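Local coordinates for hemolysin-like protein containing CBS domains (Oenococcus oeni, PDB 3OCO) that is of unknown function, but carries a tandem pair of CBS domains from a probable membrane protein of the UPF0053 family, which may bind flavin adenine dinucleotide, at residues Asp19-Asp24 against Asn101-Asp106; Asp65-Tyr70 against Val116-Val121; Ser31-Asp36 against Glu51-Phe56. All blocks are in the same frame, centred on the assembly; numbering follows the deposited sequence.

Interaction 1: residues Asp19-Asp24 against Asn101-Asp106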
loop_
_atom_site.group_PDB
_atom_site.type_symbol
_atom_site.label_atom_id
_atom_site.label_comp_id
_atom_site.label_asym_id
_atom_site.label_seq_id
_atom_site.Cartn_x
_atom_site.Cartn_y
_atom_site.Cartn_z
ATOM N N ASP A 19 -3.457 -11.829 19.280
ATOM C CA ASP A 19 -3.705 -13.220 19.632
ATOM C C ASP A 19 -4.232 -14.029 18.455
ATOM O O ASP A 19 -4.312 -15.253 18.535
ATOM C CB ASP A 19 -4.679 -13.300 20.810
ATOM C CG ASP A 19 -4.324 -14.404 21.777
ATOM O OD1 ASP A 19 -3.301 -15.083 21.555
ATOM O OD2 ASP A 19 -5.063 -14.593 22.765
ATOM N N LYS A 20 -4.573 -13.343 17.364
ATOM C CA LYS A 20 -5.119 -13.991 16.173
ATOM C C LYS A 20 -4.045 -14.753 15.404
ATOM O O LYS A 20 -2.850 -14.564 15.627
ATOM C CB LYS A 20 -5.783 -12.962 15.257
ATOM C CG LYS A 20 -7.202 -12.584 15.649
ATOM C CD LYS A 20 -7.562 -11.193 15.128
ATOM C CE LYS A 20 -8.972 -10.794 15.543
ATOM N NZ LYS A 20 -9.992 -11.680 14.908
ATOM N N VAL A 21 -4.477 -15.617 14.497
ATOM C CA VAL A 21 -3.538 -16.349 13.652
ATOM C C VAL A 21 -3.732 -16.053 12.166
ATOM O O VAL A 21 -4.702 -15.415 11.754
ATOM C CB VAL A 21 -3.623 -17.859 13.870
ATOM C CG1 VAL A 21 -3.282 -18.198 15.300
ATOM C CG2 VAL A 21 -5.004 -18.364 13.508
ATOM N N ALA A 22 -2.798 -16.545 11.367
ATOM C CA ALA A 22 -2.798 -16.312 9.935
ATOM C C ALA A 22 -4.168 -16.504 9.253
ATOM O O ALA A 22 -4.573 -15.689 8.423
ATOM C CB ALA A 22 -1.730 -17.179 9.274
ATOM N N SER A 23 -4.879 -17.569 9.601
ATOM C CA SER A 23 -6.149 -17.885 8.946
ATOM C C SER A 23 -7.307 -16.933 9.271
ATOM O O SER A 23 -8.329 -16.938 8.588
ATOM C CB SER A 23 -6.550 -19.343 9.228
ATOM O OG SER A 23 -6.668 -19.598 10.614
ATOM N N ASP A 24 -7.150 -16.125 10.312
ATOM C CA ASP A 24 -8.187 -15.168 10.701
ATOM C C ASP A 24 -8.156 -13.887 9.846
ATOM O O ASP A 24 -9.163 -13.193 9.701
ATOM C CB ASP A 24 -8.029 -14.784 12.177
ATOM C CG ASP A 24 -7.947 -15.994 13.102
ATOM O OD1 ASP A 24 -8.268 -15.858 14.299
ATOM O OD2 ASP A 24 -7.553 -17.078 12.641
ATOM N N ASN A 101 -1.752 -21.560 11.410
ATOM C CA ASN A 101 -1.859 -21.302 12.838
ATOM C C ASN A 101 -0.816 -20.332 13.398
ATOM O O ASN A 101 -0.809 -20.075 14.596
ATOM C CB ASN A 101 -1.870 -22.612 13.638
ATOM C CG ASN A 101 -0.627 -23.445 13.398
ATOM O OD1 ASN A 101 0.450 -23.140 13.910
ATOM N ND2 ASN A 101 -0.768 -24.500 12.603
HETATM N N MSE A 102 0.057 -19.787 12.555
HETATM C CA MSE A 102 1.031 -18.822 13.063
HETATM C C MSE A 102 0.322 -17.582 13.600
HETATM O O MSE A 102 -0.585 -17.055 12.967
HETATM C CB MSE A 102 2.041 -18.411 11.992
HETATM C CG MSE A 102 3.439 -18.166 12.543
HETATM SE SE MSE A 102 4.666 -17.354 11.266
HETATM C CE MSE A 102 6.356 -17.906 12.073
ATOM N N LYS A 103 0.731 -17.134 14.782
ATOM C CA LYS A 103 0.183 -15.918 15.360
ATOM C C LYS A 103 0.556 -14.735 14.479
ATOM O O LYS A 103 1.685 -14.628 14.006
ATOM C CB LYS A 103 0.707 -15.704 16.780
ATOM C CG LYS A 103 -0.346 -15.821 17.877
ATOM C CD LYS A 103 -0.849 -17.246 18.027
ATOM C CE LYS A 103 -1.594 -17.430 19.356
ATOM N NZ LYS A 103 -0.717 -17.085 20.526
ATOM N N VAL A 104 -0.402 -13.843 14.274
ATOM C CA VAL A 104 -0.223 -12.724 13.365
ATOM C C VAL A 104 1.122 -11.997 13.492
ATOM O O VAL A 104 1.835 -11.857 12.504
ATOM C CB VAL A 104 -1.402 -11.751 13.458
ATOM C CG1 VAL A 104 -1.137 -10.526 12.636
ATOM C CG2 VAL A 104 -2.674 -12.450 12.983
ATOM N N PRO A 105 1.487 -11.547 14.701
ATOM C CA PRO A 105 2.767 -10.832 14.834
ATOM C C PRO A 105 3.963 -11.672 14.382
ATOM O O PRO A 105 4.948 -11.105 13.879
ATOM C CB PRO A 105 2.868 -10.562 16.334
ATOM C CG PRO A 105 1.453 -10.581 16.815
ATOM C CD PRO A 105 0.746 -11.599 15.972
ATOM N N ASP A 106 3.875 -12.993 14.564
ATOM C CA ASP A 106 4.950 -13.892 14.154
ATOM C C ASP A 106 5.056 -13.980 12.634
ATOM O O ASP A 106 6.144 -14.149 12.092
ATOM C CB ASP A 106 4.765 -15.277 14.756
ATOM C CG ASP A 106 5.090 -15.313 16.233
ATOM O OD1 ASP A 106 5.777 -14.385 16.707
ATOM O OD2 ASP A 106 4.669 -16.271 16.917
HETATM O O HOH W 1 -0.481 -14.592 22.423
#
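A single beta bridge pairs Val21 with Lys103, where the chain entering helix 22-25 meets the chain entering helix 104-113. Two backbone bonds make the bridge. Val104 N donates to Lys20 O at 2.9 Å. Ala22 N donates at 2.8 Å to the backbone O of Met102, a selenomethionine. Both oxygens also receive a CA-H contact, Lys20 O from Lys103 CA and Met102 O from Val21 CA. The bridge pins the N-terminal chain that leads to strand 27-28 to the loop between strand 96-99 and helix 104-113. Both belong to the half of the fold that holds the four-stranded sheet. Lys103 is the N-cap residue of helix 104-113.

Side chains flank the bridge. Val104 CG2 packs against Lys20 CB at 3.9 Å. Val21 CG1 lies 3.8 Å from Lys103 CD and also approaches Asn101 O. The Lys103 chain bends at chi2 and again at chi4 (-58°), which sets NZ. It runs beside Asp19, pointing the same way. Lys103 NZ makes a long salt bridge with Asp19 OD1 at 3.4 Å, weak as a hydrogen bond. One water bridges the pair, donating to Asp19 OD1 and accepting from Lys103 NZ. Beyond the bridge, Val104 rests on Met17 of helix 10-19, and Pro105 touches Phe10 of the second subunit.

Interaction 2: residues Asp65-Tyr70 against Val116-Val121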
loop_
_atom_site.group_PDB
_atom_site.type_symbol
_atom_site.label_atom_id
_atom_site.label_comp_id
_atom_site.label_asym_id
_atom_site.label_seq_id
_atom_site.Cartn_x
_atom_site.Cartn_y
_atom_site.Cartn_z
ATOM N N ASP A 65 -2.323 -23.565 -5.966
ATOM C CA ASP A 65 -1.649 -24.234 -4.846
ATOM C C ASP A 65 -0.127 -24.255 -5.004
ATOM O O ASP A 65 0.593 -24.752 -4.136
ATOM C CB ASP A 65 -2.211 -25.643 -4.621
ATOM C CG ASP A 65 -3.669 -25.630 -4.182
ATOM O OD1 ASP A 65 -3.962 -24.966 -3.172
ATOM O OD2 ASP A 65 -4.523 -26.268 -4.838
ATOM N N LYS A 66 0.352 -23.686 -6.105
ATOM C CA LYS A 66 1.784 -23.542 -6.359
ATOM C C LYS A 66 2.241 -22.064 -6.523
ATOM O O LYS A 66 2.746 -21.667 -7.598
ATOM C CB LYS A 66 2.156 -24.332 -7.619
ATOM C CG LYS A 66 2.038 -25.860 -7.478
ATOM C CD LYS A 66 2.358 -26.543 -8.801
ATOM C CE LYS A 66 2.137 -28.054 -8.763
ATOM N NZ LYS A 66 2.129 -28.645 -10.155
ATOM N N ILE A 67 2.069 -21.255 -5.477
ATOM C CA ILE A 67 2.555 -19.866 -5.497
ATOM C C ILE A 67 4.070 -19.812 -5.316
ATOM O O ILE A 67 4.584 -20.196 -4.274
ATOM C CB ILE A 67 1.940 -18.994 -4.366
ATOM C CG1 ILE A 67 0.411 -18.983 -4.428
ATOM C CG2 ILE A 67 2.499 -17.575 -4.435
ATOM C CD1 ILE A 67 -0.114 -18.931 -5.817
ATOM N N ILE A 68 4.789 -19.321 -6.315
ATOM C CA ILE A 68 6.249 -19.268 -6.226
ATOM C C ILE A 68 6.819 -17.871 -5.872
ATOM O O ILE A 68 8.011 -17.732 -5.579
ATOM C CB ILE A 68 6.880 -19.774 -7.528
ATOM C CG1 ILE A 68 5.998 -19.393 -8.714
ATOM C CG2 ILE A 68 7.009 -21.290 -7.509
ATOM C CD1 ILE A 68 6.687 -19.525 -10.057
ATOM N N GLY A 69 5.968 -16.847 -5.895
ATOM C CA GLY A 69 6.392 -15.488 -5.578
ATOM C C GLY A 69 5.301 -14.459 -5.840
ATOM O O GLY A 69 4.129 -14.828 -5.951
ATOM N N TYR A 70 5.663 -13.178 -5.950
ATOM C CA TYR A 70 4.668 -12.171 -6.328
ATOM C C TYR A 70 5.175 -11.244 -7.395
ATOM O O TYR A 70 6.393 -11.085 -7.550
ATOM C CB TYR A 70 4.178 -11.364 -5.127
ATOM C CG TYR A 70 5.108 -10.252 -4.685
ATOM C CD1 TYR A 70 4.855 -8.917 -5.022
ATOM C CD2 TYR A 70 6.224 -10.529 -3.912
ATOM C CE1 TYR A 70 5.712 -7.893 -4.605
ATOM C CE2 TYR A 70 7.079 -9.524 -3.490
ATOM C CZ TYR A 70 6.823 -8.209 -3.839
ATOM O OH TYR A 70 7.696 -7.234 -3.403
ATOM N N VAL A 116 9.961 -9.604 2.769
ATOM C CA VAL A 116 8.934 -9.732 1.748
ATOM C C VAL A 116 7.689 -8.986 2.216
ATOM O O VAL A 116 7.464 -8.848 3.416
ATOM C CB VAL A 116 8.602 -11.222 1.447
ATOM C CG1 VAL A 116 9.842 -11.955 0.963
ATOM C CG2 VAL A 116 8.033 -11.913 2.677
ATOM N N PRO A 117 6.882 -8.477 1.275
ATOM C CA PRO A 117 5.631 -7.835 1.674
ATOM C C PRO A 117 4.464 -8.810 1.525
ATOM O O PRO A 117 3.297 -8.450 1.680
ATOM C CB PRO A 117 5.495 -6.689 0.662
ATOM C CG PRO A 117 6.505 -6.998 -0.459
ATOM C CD PRO A 117 7.108 -8.344 -0.171
HETATM N N MSE A 118 4.778 -10.064 1.220
HETATM C CA MSE A 118 3.723 -11.049 1.090
HETATM C C MSE A 118 4.040 -12.354 1.792
HETATM O O MSE A 118 5.102 -12.937 1.603
HETATM C CB MSE A 118 3.365 -11.304 -0.370
HETATM C CG MSE A 118 2.287 -12.377 -0.512
HETATM SE SE MSE A 118 1.442 -12.419 -2.249
HETATM C CE MSE A 118 2.614 -13.637 -3.204
ATOM N N ALA A 119 3.103 -12.791 2.618
ATOM C CA ALA A 119 3.173 -14.102 3.227
ATOM C C ALA A 119 2.107 -14.963 2.582
ATOM O O ALA A 119 0.986 -14.501 2.353
ATOM C CB ALA A 119 2.926 -13.997 4.700
ATOM N N ILE A 120 2.454 -16.209 2.275
ATOM C CA ILE A 120 1.476 -17.131 1.732
ATOM C C ILE A 120 1.101 -18.104 2.835
ATOM O O ILE A 120 1.979 -18.770 3.405
ATOM C CB ILE A 120 2.022 -17.907 0.494
ATOM C CG1 ILE A 120 2.159 -16.993 -0.722
ATOM C CG2 ILE A 120 1.066 -18.984 0.096
ATOM C CD1 ILE A 120 3.062 -15.828 -0.527
ATOM N N VAL A 121 -0.193 -18.168 3.150
ATOM C CA VAL A 121 -0.676 -19.064 4.197
ATOM C C VAL A 121 -0.929 -20.473 3.621
ATOM O O VAL A 121 -1.750 -20.632 2.708
ATOM C CB VAL A 121 -1.956 -18.521 4.879
ATOM C CG1 VAL A 121 -2.282 -19.339 6.121
ATOM C CG2 VAL A 121 -1.791 -17.059 5.263
#
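Tyr70 packs on Pro117 and on Met118, a selenomethionine. The Tyr70 and Pro117 side chains cross at about a right angle. Tyr70 CE2 lies 3.5 Å from Pro117 CD, and Tyr70 OH lies 3.2 Å from Pro117 CG. Nearer the backbone, Tyr70 CB takes the methyl of Met118, with Met118 CE at 3.4 Å. Met118 CE also lies 3.4 Å from Gly69 O. Met118 reaches this point with CG anti to its backbone N (chi1 178°) and a bend at chi3 (89°) that places CE. The residue is poorly ordered, so its closest approaches are less certain.

Further along, Ile67 uses its CG2 branch. Ile67 CG2 sits 3.8 Å from Ile120 CG1 and 4.1 Å from Met118 CE. Ile67 and Met118 cross at about a right angle. The contact is thus apolar apart from the tyrosine hydroxyl and the glycine carbonyl.

Backbone hydrogen bonds hold each chain to its own neighbours. Gly69 pairs with Val58 of strand 55-60, and Tyr70 with Arg93. Met118 pairs with Val96. Pro57 and Ile131 pack on the Met118 side chain, and Arg55 packs on both Tyr70 and Pro117.

The facing chains run nearly antiparallel (170°), yet the CA atoms of Tyr70 and Met118 are 7.6 Å apart. They belong to two different sheets. Such sheet-to-sheet packing near the centre of the chain is consistent with the packing of the two halves in a tandem CBS pair (Bateman module).

Interaction 3: residues Ser31-Asp36 against Glu51-Phe56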
loop_
_atom_site.group_PDB
_atom_site.type_symbol
_atom_site.label_atom_id
_atom_site.label_comp_id
_atom_site.label_asym_id
_atom_site.label_seq_id
_atom_site.Cartn_x
_atom_site.Cartn_y
_atom_site.Cartn_z
ATOM N N SER A 31 -10.679 -16.023 -2.944
ATOM C CA SER A 31 -10.766 -14.598 -3.270
ATOM C C SER A 31 -9.512 -14.022 -3.933
ATOM O O SER A 31 -9.525 -12.865 -4.342
ATOM C CB SER A 31 -11.103 -13.787 -2.018
ATOM O OG SER A 31 -12.364 -14.176 -1.498
HETATM N N MSE A 32 -8.443 -14.816 -4.037
HETATM C CA MSE A 32 -7.171 -14.349 -4.604
HETATM C C MSE A 32 -7.224 -14.146 -6.114
HETATM O O MSE A 32 -7.877 -14.908 -6.819
HETATM C CB MSE A 32 -6.047 -15.361 -4.380
HETATM C CG MSE A 32 -5.591 -15.642 -2.976
HETATM SE SE MSE A 32 -3.958 -16.759 -3.106
HETATM C CE MSE A 32 -4.552 -18.147 -4.345
ATOM N N SER A 33 -6.489 -13.146 -6.600
ATOM C CA SER A 33 -6.199 -13.008 -8.027
ATOM C C SER A 33 -4.716 -13.257 -8.249
ATOM O O SER A 33 -3.867 -12.594 -7.639
ATOM C CB SER A 33 -6.545 -11.608 -8.539
ATOM O OG SER A 33 -7.929 -11.340 -8.422
ATOM N N VAL A 34 -4.404 -14.205 -9.127
ATOM C CA VAL A 34 -3.018 -14.553 -9.392
ATOM C C VAL A 34 -2.628 -14.324 -10.850
ATOM O O VAL A 34 -3.483 -14.158 -11.717
ATOM C CB VAL A 34 -2.740 -16.020 -9.005
ATOM C CG1 VAL A 34 -3.181 -16.270 -7.566
ATOM C CG2 VAL A 34 -3.454 -16.968 -9.953
ATOM N N VAL A 35 -1.325 -14.262 -11.099
ATOM C CA VAL A 35 -0.800 -14.366 -12.457
ATOM C C VAL A 35 0.172 -15.548 -12.529
ATOM O O VAL A 35 0.734 -15.964 -11.517
ATOM C CB VAL A 35 -0.057 -13.089 -12.883
ATOM C CG1 VAL A 35 -1.022 -11.936 -12.981
ATOM C CG2 VAL A 35 1.047 -12.782 -11.896
ATOM N N ASP A 36 0.388 -16.061 -13.725
ATOM C CA ASP A 36 1.215 -17.250 -13.915
ATOM C C ASP A 36 2.647 -16.898 -14.345
ATOM O O ASP A 36 2.863 -15.925 -15.068
ATOM C CB ASP A 36 0.566 -18.182 -14.947
ATOM C CG ASP A 36 1.303 -19.506 -15.083
ATOM O OD1 ASP A 36 1.391 -20.226 -14.068
ATOM O OD2 ASP A 36 1.797 -19.821 -16.196
ATOM N N GLU A 51 -8.151 -4.891 -11.976
ATOM C CA GLU A 51 -8.401 -5.279 -10.583
ATOM C C GLU A 51 -7.688 -4.422 -9.522
ATOM O O GLU A 51 -7.973 -4.552 -8.330
ATOM C CB GLU A 51 -8.032 -6.747 -10.383
ATOM C CG GLU A 51 -8.554 -7.649 -11.491
ATOM C CD GLU A 51 -8.677 -9.093 -11.057
ATOM O OE1 GLU A 51 -7.625 -9.730 -10.833
ATOM O OE2 GLU A 51 -9.823 -9.588 -10.940
ATOM N N GLN A 52 -6.745 -3.584 -9.954
ATOM C CA GLN A 52 -6.082 -2.601 -9.070
ATOM C C GLN A 52 -5.108 -3.121 -8.012
ATOM O O GLN A 52 -4.266 -2.350 -7.548
ATOM C CB GLN A 52 -7.092 -1.734 -8.314
ATOM C CG GLN A 52 -8.140 -1.038 -9.118
ATOM C CD GLN A 52 -9.012 -0.206 -8.199
ATOM O OE1 GLN A 52 -8.520 0.678 -7.492
ATOM N NE2 GLN A 52 -10.304 -0.512 -8.170
ATOM N N TYR A 53 -5.231 -4.378 -7.581
ATOM C CA TYR A 53 -4.325 -4.857 -6.534
ATOM C C TYR A 53 -2.902 -4.488 -6.911
ATOM O O TYR A 53 -2.546 -4.494 -8.074
ATOM C CB TYR A 53 -4.445 -6.373 -6.317
ATOM C CG TYR A 53 -5.855 -6.859 -6.077
ATOM C CD1 TYR A 53 -6.456 -6.709 -4.847
ATOM C CD2 TYR A 53 -6.580 -7.482 -7.090
ATOM C CE1 TYR A 53 -7.750 -7.154 -4.625
ATOM C CE2 TYR A 53 -7.877 -7.931 -6.878
ATOM C CZ TYR A 53 -8.456 -7.762 -5.644
ATOM O OH TYR A 53 -9.744 -8.207 -5.422
ATOM N N SER A 54 -2.077 -4.147 -5.942
ATOM C CA SER A 54 -0.729 -3.741 -6.298
ATOM C C SER A 54 0.244 -4.914 -6.328
ATOM O O SER A 54 1.338 -4.816 -6.890
ATOM C CB SER A 54 -0.228 -2.661 -5.345
ATOM O OG SER A 54 -0.200 -3.142 -4.024
ATOM N N ARG A 55 -0.150 -6.020 -5.711
ATOM C CA ARG A 55 0.679 -7.225 -5.701
ATOM C C ARG A 55 -0.106 -8.472 -6.056
ATOM O O ARG A 55 -1.147 -8.744 -5.459
ATOM C CB ARG A 55 1.332 -7.419 -4.342
ATOM C CG ARG A 55 2.174 -6.251 -3.934
ATOM C CD ARG A 55 2.895 -6.559 -2.670
ATOM N NE ARG A 55 3.754 -5.460 -2.276
ATOM C CZ ARG A 55 3.462 -4.619 -1.296
ATOM N NH1 ARG A 55 2.327 -4.775 -0.621
ATOM N NH2 ARG A 55 4.313 -3.643 -0.986
ATOM N N PHE A 56 0.403 -9.219 -7.032
ATOM C CA PHE A 56 -0.236 -10.456 -7.472
ATOM C C PHE A 56 0.659 -11.644 -7.208
ATOM O O PHE A 56 1.778 -11.716 -7.722
ATOM C CB PHE A 56 -0.523 -10.414 -8.968
ATOM C CG PHE A 56 -1.647 -9.502 -9.347
ATOM C CD1 PHE A 56 -2.960 -9.947 -9.309
ATOM C CD2 PHE A 56 -1.394 -8.202 -9.754
ATOM C CE1 PHE A 56 -4.007 -9.101 -9.665
ATOM C CE2 PHE A 56 -2.434 -7.353 -10.111
ATOM C CZ PHE A 56 -3.744 -7.808 -10.068
#
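Ser33 OG donates a hydrogen bond to Glu51 OE1 at 2.9 Å. The hydroxyl meets this oxygen from above the carboxylate plane, 39° out of it. Ser33 OG stands anti to its own carbonyl carbon (chi1 -63°), which turns it to the glutamate. Ser33 CB is 3.2 Å from Glu51 OE1. Tyr53 flanks the bond, with Tyr53 CE2 3.7 Å from Ser33 OG. One face of the Tyr53 ring lies over Glu51 O, which is offset toward the rim. A weak backbone bond from Tyr53 N to Glu51 O spans this turn.

Phe56 gives the largest share of the buried surface on its side. Its ring presents an edge to the backbone of Ser33. Phe56 CD1 lies 3.3 Å from Ser33 O, close to the ring plane. The partly positive ring edge therefore faces the carbonyl oxygen, probably a weakly favourable contact. The next ring atom, Phe56 CE1, packs on Ser33 CB at 3.7 Å. Val35, two residues on in extended chain, reaches Phe56 on the same side as Ser33. Val35 CG2 touches Phe56 CB at 4.1 Å, and the two side chains cross at about a right angle.

Val34 points away and packs on Pro57 and Thr59. The chain leading into strand 35-36 thus meets Glu51, the last residue of helix 41-51, and the start of strand 55-60, all within one beta-alpha-beta unit. The two strands are parallel neighbours, with Val35 bonded to Pro57 and Thr59. Leu47 of helix 41-51 packs on both Val35 and Phe56.

How the interactions relate
Interaction 2 is the buried one, near the centre of the chain, and it is held by apolar side chains. Interactions 1 and 3 are partly buried and add polar bonds: a backbone bridge with a water-bridged ion pair in interaction 1, and a serine-carboxylate bond in interaction 3. Those two lie on opposite sides of the chain's centre and do not touch. Interaction 2 touches both. Ala22 CB packs on Val121 CG1 toward interaction 1, and Tyr70 CB packs on Phe56 O toward interaction 3. Interaction 3 uses strand 55-60 and interaction 2 uses its sheet neighbour 66-72. Interactions 1 and 2 each link both CBS sequence ranges; interaction 3 stays within the first.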